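Local coordinates for NADPH-dependent nitro/flavin reductase (Bacillus subtilis, PDB 3N2S) that uses NADPH to reduce FMN, nitroaromatic compounds, quinones and azo dyes, has NADH oxidase activity and works as an FMN-binding homodimer, at the interface of chains A and B. Sequence-based numbering; all coordinates share one arbitrary frame. Chains: chain A/B, NADPH-dependent nitro/flavin reductase.

The three contacts belong to one two-fold symmetric homodimer interface, so each has a twin with the chains exchanged. Between centres of their C-alpha atoms, contacts 1 and 2 lie about 26 Å apart, contacts 1 and 3 about 28 Å, and contacts 2 and 3 about 22 Å. Helix 104-127 of chain A gives A:Met106 to contact 1 and A:Ser127 to contact 3. Contacts 1 and 3 are mainly apolar; contact 2 is bonded through backbone groups and the side chain of B:Asn185. Because chain B contributes its N-terminal helix, strand 182-184 and helix 221-229, the subunits are probably intertwined, their hold widely spread.

Contact 1: the interface of chains A and B. Residues chain A 41-43, 86, 101, 106; chain B 225, 228-229, 231.
Helix 221-229 of chain B and the loop after it pack against a composite surface of chain A: the 3-10 turn 40-42 with the loop at A:Val43, helix 84-92, the 3-10 turn 98-101 and the start of helix 104-127. This apolar part of the homodimer interface may help to hold the FMN-contacting segment A:Ser38 to A:Ser40, which A:Ser41 directly follows. The ring of B:Phe228, its CG anti to the backbone N (chi1 162°), is turned toward chain A. A:Ser41 sits over one face, its CB 4.0 Å from the B:Phe228 ring centroid in a CH-pi contact; a residue as small as serine probably lets the ring pack close to the turn. The same face receives A:Val43 near the rim, CG1 3.6 Å from B:Phe228 CE1. Selenomethionine A:Met106 meets the ring tip to tip at its CZ-CE1 end, displaced toward the side away from A:Ser41. Its bends at chi2 and chi3 bring SE and CE there; an unbranched, flexible chain suits such a place. B:Ile225 sends CD1 to within 3.8 Å of A:Val43 CA, while its CG2 meets the edge of the A:His86 ring. Selenomethionine B:Met229 crosses A:Leu101 at about a right angle but is poorly ordered. The imidazole is held by its own chain: A:His86 NE2 donates to A:Val43 O at 2.7 Å, nearly straight (165° at H), with the acceptor in the ring plane.

Contact 2: the interface of chains A and B. Residues chain A 49-53, 56, 149; chain B 182-186.
A short parallel beta pairing between A:Ile49-A:Gly50 of strand 46-51 and B:His183-B:Glu184 of strand 182-184 extends the sheet of one subunit with a strand of the other, tying the dimer together through its backbones. A:Gly50 N donates to B:His183 O at 2.7 Å, and B:Asn185 N returns a bond to A:Gly50 O at 2.9 Å. Glycine suits the place because B:Tyr182 lays CE1 3.6 Å from A:Gly50 CA, where a side chain could crowd the ring. B:Asn185 follows the strand with a positive phi (69°), which asparagine tolerates better than most residues. CG lies anti to the carbonyl carbon (chi1 -65°), which carries OD1 toward two backbone N-H groups, A:Ser52 N at 3.0 Å and A:Asp53 N at 3.0 Å; these donate to it from opposite faces of the amide plane and so fix its rotation. An alanine here would probably leave those two amides without their shared acceptor and open a gap beside A:Asp53 CB. The aliphatic stretch of A:Lys56 crosses B:Asn185 at a slant, CD 3.6 Å from B:Asn185 O, and A:Asp53 OD2 accepts from A:Lys56 N, steadying the start of helix 54-63. The site thus fastens the added strand and the residues that follow it to the partner subunit.

Contact 3: the interface of chains A and B. Residues chain A 29, 33, 123-124, 127-128; chain B 2, 4-5, 8.
The carboxamide of B:Asn2 is the flat group here, and its ND2 end is directed at A:Ser127, whose OG and O lie on opposite sides of the amide plane. ND2 is 3.0 Å from A:Ser127 OG and 3.3 Å from A:Ser127 O, both weak, strongly bent hydrogen bonds. Above the same face as OG comes B:Ile5 N, which donates to B:Asn2 OD1 at 3.0 Å; asparagine thus caps the first turn of the N-terminal helix of residues 3-10 while facing the partner. A:Ser127 OG stands between its backbone N and carbonyl carbon (chi1 75°), a position from which it donates to A:Ala124 O at 2.6 Å, paying for its own polarity within the helix. Around this polar spot the packing is apolar. B:Ile5 spreads its branches, CG2 toward A:Thr29 CG2 and CG1 toward A:Ala124 CB, whose small methyl leaves room for the isoleucine. Its CD1 approaches the selenomethionine A:Met128 at about a right angle, but that residue is poorly ordered. The methyl of B:Thr4, CG2, meets A:Ile123 CG2 at 3.6 Å. On the next turn, B:Ile8 lays CG2 3.8 Å from A:Ser33 CA, and A:Ser33 OG is occupied by its own chain through A:Thr29 O. The N-terminal helix of chain B crosses helix 24-35 and lies roughly antiparallel against the end of helix 104-127 of chain A, so that the N-terminus of one subunit packs on the other in the homodimer.

Contact 1: the interface of chains A and B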
loop_
_atom_site.group_PDB
_atom_site.type_symbol
_atom_site.label_atom_id
_atom_site.label_comp_id
_atom_site.label_asym_id
_atom_site.label_seq_id
_atom_site.Cartn_x
_atom_site.Cartn_y
_atom_site.Cartn_z
ATOM N N SER A 41 -6.705 -12.442 -0.172
ATOM C CA SER A 41 -7.835 -13.368 -0.104
ATOM C C SER A 41 -9.122 -12.828 -0.732
ATOM O O SER A 41 -10.208 -13.161 -0.247
ATOM C CB SER A 41 -8.068 -13.831 1.326
ATOM O OG SER A 41 -6.922 -14.529 1.786
ATOM N N TYR A 42 -8.994 -11.936 -1.750
ATOM C CA TYR A 42 -10.115 -11.354 -2.518
ATOM C C TYR A 42 -11.027 -10.473 -1.632
ATOM O O TYR A 42 -12.140 -10.124 -2.049
ATOM C CB TYR A 42 -10.926 -12.549 -3.089
ATOM C CG TYR A 42 -11.756 -12.358 -4.333
ATOM C CD1 TYR A 42 -11.598 -11.233 -5.141
ATOM C CD2 TYR A 42 -12.650 -13.343 -4.751
ATOM C CE1 TYR A 42 -12.329 -11.084 -6.321
ATOM C CE2 TYR A 42 -13.385 -13.206 -5.924
ATOM C CZ TYR A 42 -13.232 -12.072 -6.700
ATOM O OH TYR A 42 -13.928 -11.989 -7.880
ATOM N N VAL A 43 -10.560 -10.107 -0.425
ATOM C CA VAL A 43 -11.362 -9.344 0.549
ATOM C C VAL A 43 -11.719 -7.924 0.165
ATOM O O VAL A 43 -12.744 -7.417 0.645
ATOM C CB VAL A 43 -10.888 -9.473 2.026
ATOM C CG1 VAL A 43 -10.643 -10.932 2.399
ATOM C CG2 VAL A 43 -9.623 -8.649 2.278
ATOM N N HIS A 86 -17.573 -6.206 5.429
ATOM C CA HIS A 86 -17.441 -7.592 5.891
ATOM C C HIS A 86 -18.304 -7.827 7.136
ATOM O O HIS A 86 -19.003 -8.839 7.210
ATOM C CB HIS A 86 -15.943 -7.938 6.082
ATOM C CG HIS A 86 -15.120 -7.479 4.908
ATOM N ND1 HIS A 86 -14.755 -6.141 4.751
ATOM C CD2 HIS A 86 -14.727 -8.162 3.813
ATOM C CE1 HIS A 86 -14.129 -6.069 3.585
ATOM N NE2 HIS A 86 -14.077 -7.265 2.992
ATOM N N LEU A 101 -12.488 -9.276 12.894
ATOM C CA LEU A 101 -11.998 -8.170 12.057
ATOM C C LEU A 101 -11.062 -7.225 12.788
ATOM O O LEU A 101 -10.490 -6.332 12.160
ATOM C CB LEU A 101 -13.228 -7.354 11.540
ATOM C CG LEU A 101 -14.374 -8.141 10.856
ATOM C CD1 LEU A 101 -15.631 -7.282 10.749
ATOM C CD2 LEU A 101 -13.953 -8.703 9.494
HETATM N N MSE A 106 -5.706 -8.395 10.320
HETATM C CA MSE A 106 -6.742 -7.754 9.490
HETATM C C MSE A 106 -6.449 -6.259 9.285
HETATM O O MSE A 106 -6.824 -5.706 8.259
HETATM C CB MSE A 106 -8.157 -7.938 10.070
HETATM C CG MSE A 106 -8.692 -9.364 9.942
HETATM SE SE MSE A 106 -8.476 -10.092 8.139
HETATM C CE MSE A 106 -7.497 -11.698 8.661
ATOM N N ILE B 225 -16.050 -14.905 1.910
ATOM C CA ILE B 225 -15.557 -14.008 2.971
ATOM C C ILE B 225 -15.879 -14.610 4.350
ATOM O O ILE B 225 -15.017 -14.600 5.239
ATOM C CB ILE B 225 -16.127 -12.555 2.831
ATOM C CG1 ILE B 225 -15.678 -11.857 1.530
ATOM C CG2 ILE B 225 -15.877 -11.671 4.086
ATOM C CD1 ILE B 225 -14.121 -11.878 1.181
ATOM N N PHE B 228 -13.487 -17.333 4.962
ATOM C CA PHE B 228 -12.158 -16.767 5.185
ATOM C C PHE B 228 -12.074 -16.252 6.628
ATOM O O PHE B 228 -11.109 -16.545 7.311
ATOM C CB PHE B 228 -11.850 -15.625 4.185
ATOM C CG PHE B 228 -10.720 -14.713 4.600
ATOM C CD1 PHE B 228 -10.977 -13.438 5.093
ATOM C CD2 PHE B 228 -9.394 -15.126 4.496
ATOM C CE1 PHE B 228 -9.929 -12.593 5.484
ATOM C CE2 PHE B 228 -8.348 -14.282 4.890
ATOM C CZ PHE B 228 -8.624 -13.016 5.373
HETATM N N MSE B 229 -13.073 -15.481 7.080
HETATM C CA MSE B 229 -13.094 -14.895 8.425
HETATM C C MSE B 229 -13.012 -15.912 9.548
HETATM O O MSE B 229 -12.343 -15.661 10.548
HETATM C CB MSE B 229 -14.325 -13.996 8.634
HETATM C CG MSE B 229 -14.232 -12.648 7.939
HETATM SE SE MSE B 229 -12.481 -11.755 7.987
HETATM C CE MSE B 229 -11.974 -11.968 9.804
ATOM N N GLN B 231 -11.547 -18.816 9.408
ATOM C CA GLN B 231 -10.285 -19.559 9.262
ATOM C C GLN B 231 -9.395 -19.441 10.516
ATOM O O GLN B 231 -9.694 -18.629 11.397
ATOM C CB GLN B 231 -9.533 -19.095 7.984
ATOM C CG GLN B 231 -8.266 -18.208 8.149
ATOM C CD GLN B 231 -8.478 -16.754 8.557
ATOM O OE1 GLN B 231 -8.303 -15.831 7.758
ATOM N NE2 GLN B 231 -8.794 -16.497 9.820
#

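Contact 2: the interface of chains A and B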
loop_
_atom_site.group_PDB
_atom_site.type_symbol
_atom_site.label_atom_id
_atom_site.label_comp_id
_atom_site.label_asym_id
_atom_site.label_seq_id
_atom_site.Cartn_x
_atom_site.Cartn_y
_atom_site.Cartn_z
ATOM N N ILE A 49 -13.672 7.484 -0.715
ATOM C CA ILE A 49 -14.688 8.535 -0.612
ATOM C C ILE A 49 -14.244 9.700 -1.495
ATOM O O ILE A 49 -13.202 10.298 -1.236
ATOM C CB ILE A 49 -14.983 8.961 0.855
ATOM C CG1 ILE A 49 -15.354 7.709 1.718
ATOM C CG2 ILE A 49 -16.124 10.033 0.891
ATOM C CD1 ILE A 49 -15.396 7.937 3.150
ATOM N N GLY A 50 -15.029 9.994 -2.528
ATOM C CA GLY A 50 -14.765 11.107 -3.430
ATOM C C GLY A 50 -15.372 12.381 -2.862
ATOM O O GLY A 50 -16.602 12.501 -2.747
ATOM N N VAL A 51 -14.510 13.320 -2.459
ATOM C CA VAL A 51 -14.947 14.569 -1.819
ATOM C C VAL A 51 -14.948 15.737 -2.820
ATOM O O VAL A 51 -13.894 16.161 -3.311
ATOM C CB VAL A 51 -14.155 14.883 -0.519
ATOM C CG1 VAL A 51 -14.804 16.039 0.268
ATOM C CG2 VAL A 51 -14.044 13.642 0.371
ATOM N N SER A 52 -16.160 16.203 -3.159
ATOM C CA SER A 52 -16.369 17.328 -4.069
ATOM C C SER A 52 -17.093 18.493 -3.354
ATOM O O SER A 52 -17.035 19.616 -3.839
ATOM C CB SER A 52 -17.122 16.889 -5.320
ATOM O OG SER A 52 -18.407 16.400 -4.981
ATOM N N ASP A 53 -17.730 18.232 -2.201
ATOM C CA ASP A 53 -18.431 19.264 -1.423
ATOM C C ASP A 53 -17.411 20.323 -0.920
ATOM O O ASP A 53 -16.505 19.972 -0.159
ATOM C CB ASP A 53 -19.218 18.663 -0.245
ATOM C CG ASP A 53 -19.945 19.704 0.615
ATOM O OD1 ASP A 53 -21.015 20.188 0.187
ATOM O OD2 ASP A 53 -19.415 20.075 1.670
ATOM N N LYS A 56 -16.679 20.344 2.863
ATOM C CA LYS A 56 -15.916 19.168 3.331
ATOM C C LYS A 56 -14.458 19.207 2.868
ATOM O O LYS A 56 -13.572 18.874 3.649
ATOM C CB LYS A 56 -16.587 17.859 2.887
ATOM C CG LYS A 56 -17.969 17.667 3.524
ATOM C CD LYS A 56 -18.594 16.312 3.151
ATOM C CE LYS A 56 -19.971 16.156 3.771
ATOM N NZ LYS A 56 -19.916 16.176 5.242
ATOM N N LEU A 149 -16.612 12.801 7.053
ATOM C CA LEU A 149 -16.950 11.744 6.094
ATOM C C LEU A 149 -18.064 10.810 6.562
ATOM O O LEU A 149 -18.509 9.969 5.780
ATOM C CB LEU A 149 -15.687 10.939 5.738
ATOM C CG LEU A 149 -14.475 11.741 5.209
ATOM C CD1 LEU A 149 -13.259 10.844 5.080
ATOM C CD2 LEU A 149 -14.782 12.403 3.878
ATOM N N TYR B 182 -16.861 2.948 -3.904
ATOM C CA TYR B 182 -16.790 4.393 -4.080
ATOM C C TYR B 182 -18.015 5.084 -3.517
ATOM O O TYR B 182 -19.134 4.690 -3.817
ATOM C CB TYR B 182 -16.564 4.746 -5.557
ATOM C CG TYR B 182 -16.454 6.235 -5.816
ATOM C CD1 TYR B 182 -15.311 6.943 -5.456
ATOM C CD2 TYR B 182 -17.485 6.933 -6.444
ATOM C CE1 TYR B 182 -15.184 8.312 -5.737
ATOM C CE2 TYR B 182 -17.384 8.309 -6.696
ATOM C CZ TYR B 182 -16.235 8.993 -6.337
ATOM O OH TYR B 182 -16.135 10.349 -6.587
ATOM N N HIS B 183 -17.785 6.095 -2.682
ATOM C CA HIS B 183 -18.809 6.845 -1.966
ATOM C C HIS B 183 -18.624 8.328 -2.288
ATOM O O HIS B 183 -17.494 8.796 -2.433
ATOM C CB HIS B 183 -18.653 6.624 -0.434
ATOM C CG HIS B 183 -18.551 5.188 0.027
ATOM N ND1 HIS B 183 -19.618 4.545 0.655
ATOM C CD2 HIS B 183 -17.490 4.339 -0.001
ATOM C CE1 HIS B 183 -19.182 3.328 0.964
ATOM N NE2 HIS B 183 -17.911 3.150 0.585
ATOM N N GLU B 184 -19.720 9.071 -2.378
ATOM C CA GLU B 184 -19.661 10.514 -2.666
ATOM C C GLU B 184 -19.891 11.328 -1.416
ATOM O O GLU B 184 -20.954 11.235 -0.795
ATOM C CB GLU B 184 -20.662 10.904 -3.754
ATOM C CG GLU B 184 -20.161 10.550 -5.135
ATOM C CD GLU B 184 -21.204 10.474 -6.229
ATOM O OE1 GLU B 184 -22.411 10.389 -5.906
ATOM O OE2 GLU B 184 -20.804 10.435 -7.415
ATOM N N ASN B 185 -18.850 12.071 -0.997
ATOM C CA ASN B 185 -18.810 12.959 0.173
ATOM C C ASN B 185 -18.844 12.321 1.539
ATOM O O ASN B 185 -18.128 12.769 2.437
ATOM C CB ASN B 185 -19.824 14.105 0.043
ATOM C CG ASN B 185 -19.459 15.014 -1.103
ATOM O OD1 ASN B 185 -18.342 15.511 -1.200
ATOM N ND2 ASN B 185 -20.361 15.204 -2.029
ATOM N N THR B 186 -19.725 11.320 1.729
ATOM C CA THR B 186 -19.863 10.604 2.999
ATOM C C THR B 186 -19.995 9.121 2.669
ATOM O O THR B 186 -20.414 8.774 1.571
ATOM C CB THR B 186 -21.109 11.061 3.804
ATOM O OG1 THR B 186 -22.281 10.870 3.010
ATOM C CG2 THR B 186 -21.020 12.513 4.297
#

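Contact 3: the interface of chains A and B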
loop_
_atom_site.group_PDB
_atom_site.type_symbol
_atom_site.label_atom_id
_atom_site.label_comp_id
_atom_site.label_asym_id
_atom_site.label_seq_id
_atom_site.Cartn_x
_atom_site.Cartn_y
_atom_site.Cartn_z
ATOM N N THR A 29 -12.737 5.899 -14.424
ATOM C CA THR A 29 -11.513 5.205 -14.852
ATOM C C THR A 29 -10.541 5.060 -13.661
ATOM O O THR A 29 -9.994 3.978 -13.462
ATOM C CB THR A 29 -10.897 5.936 -16.053
ATOM O OG1 THR A 29 -11.818 5.875 -17.134
ATOM C CG2 THR A 29 -9.569 5.353 -16.492
ATOM N N SER A 33 -9.464 1.560 -11.994
ATOM C CA SER A 33 -8.027 1.286 -11.965
ATOM C C SER A 33 -7.589 0.888 -10.561
ATOM O O SER A 33 -6.872 -0.103 -10.399
ATOM C CB SER A 33 -7.238 2.503 -12.434
ATOM O OG SER A 33 -7.473 2.728 -13.815
ATOM N N ILE A 123 -0.983 5.901 -10.605
ATOM C CA ILE A 123 -0.353 5.589 -11.911
ATOM C C ILE A 123 -1.343 5.865 -13.053
ATOM O O ILE A 123 -0.958 6.447 -14.079
ATOM C CB ILE A 123 0.212 4.160 -11.954
ATOM C CG1 ILE A 123 1.312 3.943 -10.884
ATOM C CG2 ILE A 123 0.758 3.800 -13.346
ATOM C CD1 ILE A 123 1.299 2.412 -10.453
ATOM N N ALA A 124 -2.603 5.450 -12.877
ATOM C CA ALA A 124 -3.637 5.717 -13.891
ATOM C C ALA A 124 -3.768 7.232 -14.120
ATOM O O ALA A 124 -3.730 7.666 -15.275
ATOM C CB ALA A 124 -4.962 5.122 -13.458
ATOM N N SER A 127 -0.671 8.655 -15.935
ATOM C CA SER A 127 -0.653 8.230 -17.345
ATOM C C SER A 127 -1.566 9.130 -18.220
ATOM O O SER A 127 -1.320 9.259 -19.423
ATOM C CB SER A 127 -1.073 6.772 -17.474
ATOM O OG SER A 127 -2.473 6.598 -17.314
HETATM N N MSE A 128 -2.592 9.764 -17.604
HETATM C CA MSE A 128 -3.536 10.660 -18.288
HETATM C C MSE A 128 -3.015 12.102 -18.357
HETATM O O MSE A 128 -3.692 12.968 -18.902
HETATM C CB MSE A 128 -4.897 10.664 -17.563
HETATM C CG MSE A 128 -5.653 9.344 -17.633
HETATM SE SE MSE A 128 -7.228 9.448 -16.485
HETATM C CE MSE A 128 -7.057 7.891 -15.509
ATOM N N ASN B 2 -5.690 4.306 -23.399
ATOM C CA ASN B 2 -4.418 4.440 -22.691
ATOM C C ASN B 2 -3.814 3.034 -22.411
ATOM O O ASN B 2 -4.501 2.194 -21.848
ATOM C CB ASN B 2 -4.680 5.248 -21.404
ATOM C CG ASN B 2 -3.488 5.534 -20.528
ATOM O OD1 ASN B 2 -2.778 4.633 -20.120
ATOM N ND2 ASN B 2 -3.317 6.786 -20.135
ATOM N N THR B 4 -1.221 2.083 -20.331
ATOM C CA THR B 4 -0.964 1.912 -18.888
ATOM C C THR B 4 -2.254 1.476 -18.198
ATOM O O THR B 4 -2.249 0.508 -17.440
ATOM C CB THR B 4 -0.415 3.230 -18.307
ATOM O OG1 THR B 4 0.809 3.557 -18.950
ATOM C CG2 THR B 4 -0.234 3.187 -16.797
ATOM N N ILE B 5 -3.357 2.201 -18.458
ATOM C CA ILE B 5 -4.665 1.879 -17.885
ATOM C C ILE B 5 -5.123 0.488 -18.356
ATOM O O ILE B 5 -5.629 -0.289 -17.547
ATOM C CB ILE B 5 -5.688 3.021 -18.116
ATOM C CG1 ILE B 5 -5.223 4.280 -17.341
ATOM C CG2 ILE B 5 -7.111 2.597 -17.678
ATOM C CD1 ILE B 5 -5.863 5.558 -17.700
ATOM N N ILE B 8 -3.189 -1.952 -16.272
ATOM C CA ILE B 8 -3.744 -1.952 -14.904
ATOM C C ILE B 8 -5.036 -2.779 -14.842
ATOM O O ILE B 8 -5.164 -3.659 -13.996
ATOM C CB ILE B 8 -3.940 -0.500 -14.362
ATOM C CG1 ILE B 8 -2.569 0.167 -14.073
ATOM C CG2 ILE B 8 -4.830 -0.502 -13.096
ATOM C CD1 ILE B 8 -2.572 1.740 -13.928
#